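Local coordinates for protein putative fimbrium anchoring subunit Fim4B (Bacteroides ovatus, PDB 5CAG) that probably anchors a fimbrium to the bacterial outer membrane, as a putative lipoprotein subunit of the FimB/Mfa2 family, at residues Lys146-Val151 and Pro271-Glu276; Leu233-Ile238 and Ala247-Thr252. All coordinates share one frame; numbering follows the deposited sequence.

Contact 1: residues Lys146-Val151 and Pro271-Glu276. With SO4 (sulfate ion), chain D.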
loop_
_atom_site.group_PDB
_atom_site.type_symbol
_atom_site.label_atom_id
_atom_site.label_comp_id
_atom_site.label_asym_id
_atom_site.label_seq_id
_atom_site.Cartn_x
_atom_site.Cartn_y
_atom_site.Cartn_z
ATOM N N LYS A 146 7.572 -2.411 -4.548
ATOM C CA LYS A 146 7.461 -3.505 -5.524
ATOM C C LYS A 146 8.523 -4.569 -5.214
ATOM O O LYS A 146 9.666 -4.231 -4.880
ATOM C CB LYS A 146 7.661 -3.033 -6.968
ATOM C CG LYS A 146 6.727 -1.970 -7.504
ATOM C CD LYS A 146 7.327 -1.428 -8.810
ATOM C CE LYS A 146 6.577 -0.276 -9.432
ATOM N NZ LYS A 146 7.431 0.499 -10.383
ATOM N N TYR A 147 8.167 -5.845 -5.380
ATOM C CA TYR A 147 9.063 -6.985 -5.192
ATOM C C TYR A 147 8.946 -7.944 -6.374
ATOM O O TYR A 147 7.901 -8.009 -7.030
ATOM C CB TYR A 147 8.736 -7.736 -3.909
ATOM C CG TYR A 147 8.731 -6.924 -2.637
ATOM C CD1 TYR A 147 7.591 -6.236 -2.231
ATOM C CD2 TYR A 147 9.809 -6.971 -1.755
ATOM C CE1 TYR A 147 7.556 -5.534 -1.030
ATOM C CE2 TYR A 147 9.783 -6.281 -0.542
ATOM C CZ TYR A 147 8.652 -5.562 -0.183
ATOM O OH TYR A 147 8.616 -4.863 1.008
ATOM N N SER A 148 10.017 -8.684 -6.640
ATOM C CA SER A 148 10.083 -9.707 -7.677
ATOM C C SER A 148 11.066 -10.773 -7.223
ATOM O O SER A 148 11.977 -10.471 -6.450
ATOM C CB SER A 148 10.501 -9.113 -9.024
ATOM O OG SER A 148 11.860 -8.697 -9.076
ATOM N N PHE A 149 10.898 -12.012 -7.684
ATOM C CA PHE A 149 11.836 -13.090 -7.378
ATOM C C PHE A 149 11.743 -14.175 -8.432
ATOM O O PHE A 149 10.806 -14.209 -9.243
ATOM C CB PHE A 149 11.594 -13.685 -5.978
ATOM C CG PHE A 149 10.347 -14.533 -5.878
ATOM C CD1 PHE A 149 10.383 -15.894 -6.167
ATOM C CD2 PHE A 149 9.131 -13.970 -5.514
ATOM C CE1 PHE A 149 9.224 -16.665 -6.116
ATOM C CE2 PHE A 149 7.980 -14.759 -5.432
ATOM C CZ PHE A 149 8.035 -16.097 -5.743
ATOM N N ALA A 150 12.713 -15.075 -8.396
ATOM C CA ALA A 150 12.748 -16.248 -9.245
ATOM C C ALA A 150 13.326 -17.404 -8.434
ATOM O O ALA A 150 14.279 -17.203 -7.679
ATOM C CB ALA A 150 13.561 -15.984 -10.500
ATOM N N VAL A 151 12.686 -18.577 -8.486
ATOM C CA VAL A 151 13.209 -19.708 -7.748
ATOM C C VAL A 151 13.147 -20.941 -8.645
ATOM O O VAL A 151 12.221 -21.122 -9.437
ATOM C CB VAL A 151 12.560 -19.904 -6.366
ATOM C CG1 VAL A 151 11.076 -20.179 -6.472
ATOM C CG2 VAL A 151 13.255 -20.994 -5.570
ATOM N N PRO A 271 16.152 -8.745 -14.556
ATOM C CA PRO A 271 15.584 -10.069 -14.270
ATOM C C PRO A 271 15.403 -10.244 -12.766
ATOM O O PRO A 271 16.197 -9.699 -11.988
ATOM C CB PRO A 271 16.632 -11.036 -14.839
ATOM C CG PRO A 271 17.884 -10.289 -14.811
ATOM C CD PRO A 271 17.499 -8.876 -15.144
ATOM N N PRO A 272 14.350 -10.954 -12.331
ATOM C CA PRO A 272 14.088 -11.051 -10.896
ATOM C C PRO A 272 15.180 -11.797 -10.161
ATOM O O PRO A 272 15.780 -12.716 -10.716
ATOM C CB PRO A 272 12.746 -11.772 -10.828
ATOM C CG PRO A 272 12.119 -11.517 -12.157
ATOM C CD PRO A 272 13.278 -11.604 -13.103
ATOM N N PRO A 273 15.486 -11.339 -8.931
ATOM C CA PRO A 273 16.540 -11.980 -8.131
ATOM C C PRO A 273 16.289 -13.459 -7.843
ATOM O O PRO A 273 15.171 -13.823 -7.455
ATOM C CB PRO A 273 16.496 -11.196 -6.812
ATOM C CG PRO A 273 15.812 -9.960 -7.097
ATOM C CD PRO A 273 14.846 -10.242 -8.185
ATOM N N GLU A 274 17.320 -14.313 -7.999
ATOM C CA GLU A 274 17.134 -15.736 -7.688
ATOM C C GLU A 274 17.161 -15.959 -6.164
ATOM O O GLU A 274 18.001 -15.407 -5.447
ATOM C CB GLU A 274 18.139 -16.671 -8.419
ATOM C CG GLU A 274 18.042 -18.143 -8.017
ATOM C CD GLU A 274 18.429 -19.181 -9.056
ATOM O OE1 GLU A 274 19.646 -19.372 -9.280
ATOM O OE2 GLU A 274 17.518 -19.848 -9.602
ATOM N N ILE A 275 16.193 -16.735 -5.688
ATOM C CA ILE A 275 16.130 -17.197 -4.327
ATOM C C ILE A 275 16.835 -18.559 -4.382
ATOM O O ILE A 275 16.293 -19.543 -4.892
ATOM C CB ILE A 275 14.693 -17.230 -3.764
ATOM C CG1 ILE A 275 14.086 -15.822 -3.747
ATOM C CG2 ILE A 275 14.693 -17.828 -2.369
ATOM C CD1 ILE A 275 12.622 -15.716 -3.238
ATOM N N GLU A 276 18.108 -18.558 -3.985
ATOM C CA GLU A 276 18.948 -19.753 -3.926
ATOM C C GLU A 276 18.534 -20.599 -2.723
ATOM O O GLU A 276 18.309 -20.065 -1.626
ATOM C CB GLU A 276 20.435 -19.380 -3.849
ATOM C CG GLU A 276 21.184 -19.522 -5.162
ATOM C CD GLU A 276 22.487 -18.750 -5.208
ATOM O OE1 GLU A 276 23.520 -19.283 -4.740
ATOM O OE2 GLU A 276 22.466 -17.596 -5.695
HETATM S S SO4 D . 5.652 4.230 -11.057
HETATM O O1 SO4 D . 4.482 3.481 -11.535
HETATM O O2 SO4 D . 5.948 5.335 -11.963
HETATM O O3 SO4 D . 5.383 4.744 -9.709
HETATM O O4 SO4 D . 6.817 3.351 -11.021
#
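Ala150 is gripped through both its backbone polar groups by the C-terminal segment Pro271-Glu276. Its N donates to Pro273 O at 2.9 Å, a bent bond (142° at the hydrogen) in which the donor stands above the plane of the carbonyl. The return bond is straighter: Ile275 N meets Ala150 O at 2.8 Å, nearly along the C=O axis, so that the pair brackets Glu274 as in a parallel bridge. A second polar contact lies at the other end of the segment, on strand 134-154, where the extended chain of Lys146 carries NZ to O4 of a sulfate at 3.0 Å; Thr30 also holds this ion, probably a guest from the crystallisation liquor.

Around the bonds the proline rings pack on polar atoms of Ser148 and Phe149. Pro272 sets its CB against the backbone carbonyl of Phe149, while the CD of Pro273 lies 3.5 Å from Ser148 OG. The apolar packing is that of Ile275 against Phe149 and Val151. Ile275 has CG1 anti to the carbonyl carbon (chi1 -62°), which brings CD1 to Phe149 CB at 3.6 Å, obliquely to the ring. Leu233 and Leu258 close over this pair. The arrangement is a single parallel bridge, centred on Ala150 and Glu274, by which a proline-rich run lies along strand 134-154 on the side away from strand 197-205, in the beta-rich fold of this fimbrillin-superfamily protein.

Contact 2: residues Leu233-Ile238 and Ala247-Thr252; sequences LILKFI and ATIDVT
Phe237 turns the edge of its ring to Ala247, whose CB lies near the ring plane, 4.0 Å from CE2. With CG anti to the carbonyl carbon (chi1 -59°), the ring swings back toward the partner strand, and Val159, Val162 and Leu156 pack on it as well. Leu235 and Leu233 follow along the same face. Leu235 CB stands across from the methyl of Ala247, and its CD1 comes tip to tip with Ile249 CD1, 4.4 Å away. Leu233 CB faces Ile249 CB, 4.3 Å away, and its CD1 crosses obliquely to Val251 CG1 at 4.1 Å, carrying the apolar row past the end of strand 247-250. Phe149 of strand 134-154 packs on Leu233 and Leu235, and Val151 on Leu235. On the other face Ile234 CG1 lies beside Thr248 CG2, 4.2 Å away.

The backbones run antiparallel, their short axes at 165°, and are tied by two hydrogen-bonded pairs. Leu233 and Ile249 exchange both bonds nearly along the C=O axes; Ile249 N to Leu233 O is almost straight (178° at the hydrogen), the reverse bond somewhat bent. Leu235 and Ala247 exchange theirs within the carbonyl planes, with Leu235 N 2.8 Å from Ala247 O. Ile234 and Thr248 form the non-hydrogen-bonded pair between them.

Beyond the strand, Asp250 OD1 takes two donors from Thr252: the backbone N, at 3.1 Å, closes an Asx turn, and OG1 approaches at 2.6 Å from above the carboxylate plane. Ile231 N is hydrogen-bonded to the same hydroxyl, tying the turn back to the start of the hairpin. The chemistry thus implies a hairpin that is buried and apolar on the Leu233, Leu235 and Ile249 face, more exposed and mixed on the face of Ile234 and Thr248, with one carboxylate oxygen fixing the chain as it leaves the strand.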
loop_
_atom_site.group_PDB
_atom_site.type_symbol
_atom_site.label_atom_id
_atom_site.label_comp_id
_atom_site.label_asym_id
_atom_site.label_seq_id
_atom_site.Cartn_x
_atom_site.Cartn_y
_atom_site.Cartn_z
ATOM N N LEU A 233 7.107 -16.800 2.161
ATOM C CA LEU A 233 6.698 -16.977 0.785
ATOM C C LEU A 233 6.154 -18.381 0.666
ATOM O O LEU A 233 6.806 -19.320 1.146
ATOM C CB LEU A 233 7.905 -16.785 -0.122
ATOM C CG LEU A 233 7.623 -16.234 -1.470
ATOM C CD1 LEU A 233 8.862 -15.605 -2.042
ATOM C CD2 LEU A 233 7.150 -17.303 -2.388
ATOM N N ILE A 234 4.931 -18.528 0.087
ATOM C CA ILE A 234 4.271 -19.831 -0.066
ATOM C C ILE A 234 3.947 -20.035 -1.518
ATOM O O ILE A 234 3.298 -19.193 -2.126
ATOM C CB ILE A 234 3.010 -20.056 0.825
ATOM C CG1 ILE A 234 3.190 -19.572 2.293
ATOM C CG2 ILE A 234 2.627 -21.529 0.812
ATOM C CD1 ILE A 234 2.698 -18.044 2.606
ATOM N N LEU A 235 4.422 -21.131 -2.082
ATOM C CA LEU A 235 4.141 -21.462 -3.467
ATOM C C LEU A 235 3.195 -22.654 -3.477
ATOM O O LEU A 235 3.554 -23.743 -2.995
ATOM C CB LEU A 235 5.441 -21.748 -4.236
ATOM C CG LEU A 235 6.430 -20.585 -4.392
ATOM C CD1 LEU A 235 7.705 -21.061 -5.080
ATOM C CD2 LEU A 235 5.801 -19.397 -5.159
ATOM N N LYS A 236 1.947 -22.420 -3.932
ATOM C CA LYS A 236 0.917 -23.458 -3.966
ATOM C C LYS A 236 0.898 -24.057 -5.363
ATOM O O LYS A 236 0.451 -23.393 -6.295
ATOM C CB LYS A 236 -0.443 -22.873 -3.554
ATOM C CG LYS A 236 -1.493 -23.883 -3.148
ATOM C CD LYS A 236 -2.443 -23.283 -2.114
ATOM C CE LYS A 236 -3.881 -23.594 -2.406
ATOM N NZ LYS A 236 -4.373 -24.872 -1.783
ATOM N N PHE A 237 1.485 -25.253 -5.539
ATOM C CA PHE A 237 1.508 -25.865 -6.858
ATOM C C PHE A 237 0.283 -26.704 -7.034
ATOM O O PHE A 237 0.097 -27.660 -6.279
ATOM C CB PHE A 237 2.765 -26.716 -7.088
ATOM C CG PHE A 237 4.071 -25.974 -6.968
ATOM C CD1 PHE A 237 4.619 -25.319 -8.064
ATOM C CD2 PHE A 237 4.772 -25.957 -5.765
ATOM C CE1 PHE A 237 5.821 -24.614 -7.948
ATOM C CE2 PHE A 237 5.970 -25.251 -5.647
ATOM C CZ PHE A 237 6.486 -24.582 -6.738
ATOM N N ILE A 238 -0.573 -26.347 -8.009
ATOM C CA ILE A 238 -1.736 -27.152 -8.368
ATOM C C ILE A 238 -1.263 -28.110 -9.456
ATOM O O ILE A 238 -0.849 -27.655 -10.524
ATOM C CB ILE A 238 -2.931 -26.284 -8.817
ATOM C CG1 ILE A 238 -3.326 -25.227 -7.751
ATOM C CG2 ILE A 238 -4.098 -27.165 -9.244
ATOM C CD1 ILE A 238 -3.784 -25.790 -6.393
ATOM N N ALA A 247 5.157 -25.262 -1.107
ATOM C CA ALA A 247 6.535 -24.989 -0.732
ATOM C C ALA A 247 6.541 -23.685 0.055
ATOM O O ALA A 247 6.089 -22.640 -0.421
ATOM C CB ALA A 247 7.455 -24.938 -1.950
ATOM N N THR A 248 6.954 -23.790 1.308
ATOM C CA THR A 248 7.014 -22.681 2.245
ATOM C C THR A 248 8.497 -22.246 2.329
ATOM O O THR A 248 9.344 -23.091 2.608
ATOM C CB THR A 248 6.412 -23.146 3.589
ATOM O OG1 THR A 248 5.328 -24.065 3.364
ATOM C CG2 THR A 248 5.935 -22.003 4.430
ATOM N N ILE A 249 8.813 -20.961 2.007
ATOM C CA ILE A 249 10.165 -20.376 2.052
ATOM C C ILE A 249 10.170 -19.186 2.985
ATOM O O ILE A 249 9.317 -18.314 2.863
ATOM C CB ILE A 249 10.684 -19.951 0.663
ATOM C CG1 ILE A 249 10.700 -21.118 -0.309
ATOM C CG2 ILE A 249 12.064 -19.290 0.762
ATOM C CD1 ILE A 249 10.508 -20.680 -1.716
ATOM N N ASP A 250 11.150 -19.145 3.898
ATOM C CA ASP A 250 11.359 -18.067 4.854
ATOM C C ASP A 250 12.325 -17.074 4.218
ATOM O O ASP A 250 13.521 -17.356 4.088
ATOM C CB ASP A 250 11.890 -18.633 6.175
ATOM C CG ASP A 250 11.966 -17.655 7.330
ATOM O OD1 ASP A 250 12.192 -16.456 7.077
ATOM O OD2 ASP A 250 11.911 -18.108 8.495
ATOM N N VAL A 251 11.784 -15.930 3.775
ATOM C CA VAL A 251 12.562 -14.885 3.114
ATOM C C VAL A 251 12.849 -13.716 4.060
ATOM O O VAL A 251 13.322 -12.674 3.584
ATOM C CB VAL A 251 11.894 -14.379 1.816
ATOM C CG1 VAL A 251 11.842 -15.462 0.742
ATOM C CG2 VAL A 251 10.514 -13.819 2.095
ATOM N N THR A 252 12.594 -13.881 5.383
ATOM C CA THR A 252 12.816 -12.808 6.354
ATOM C C THR A 252 14.192 -12.136 6.160
ATOM O O THR A 252 14.228 -10.912 5.997
ATOM C CB THR A 252 12.649 -13.274 7.810
ATOM O OG1 THR A 252 11.481 -14.084 7.937
ATOM C CG2 THR A 252 12.539 -12.106 8.772
#

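The hairpin of contact 2 is nested in sequence inside the long loop that contact 1 closes, and the two meet through side chains, their centres about 13 Å apart. Leu233 CD1 lies 3.6 Å from Phe149 CE2 and also touches Ile275, while Leu235 reaches Phe149 and Val151; one apolar layer therefore serves both. Both contacts are largely buried, but each has a more open margin, at Pro272-Glu274 in contact 1 and at Thr248 in contact 2. Their bonding differs with place: the local hairpin is antiparallel with two full hydrogen-bonded pairs, whereas the distant C-terminal segment joins strand 134-154 in parallel through two backbone bonds and proline packing.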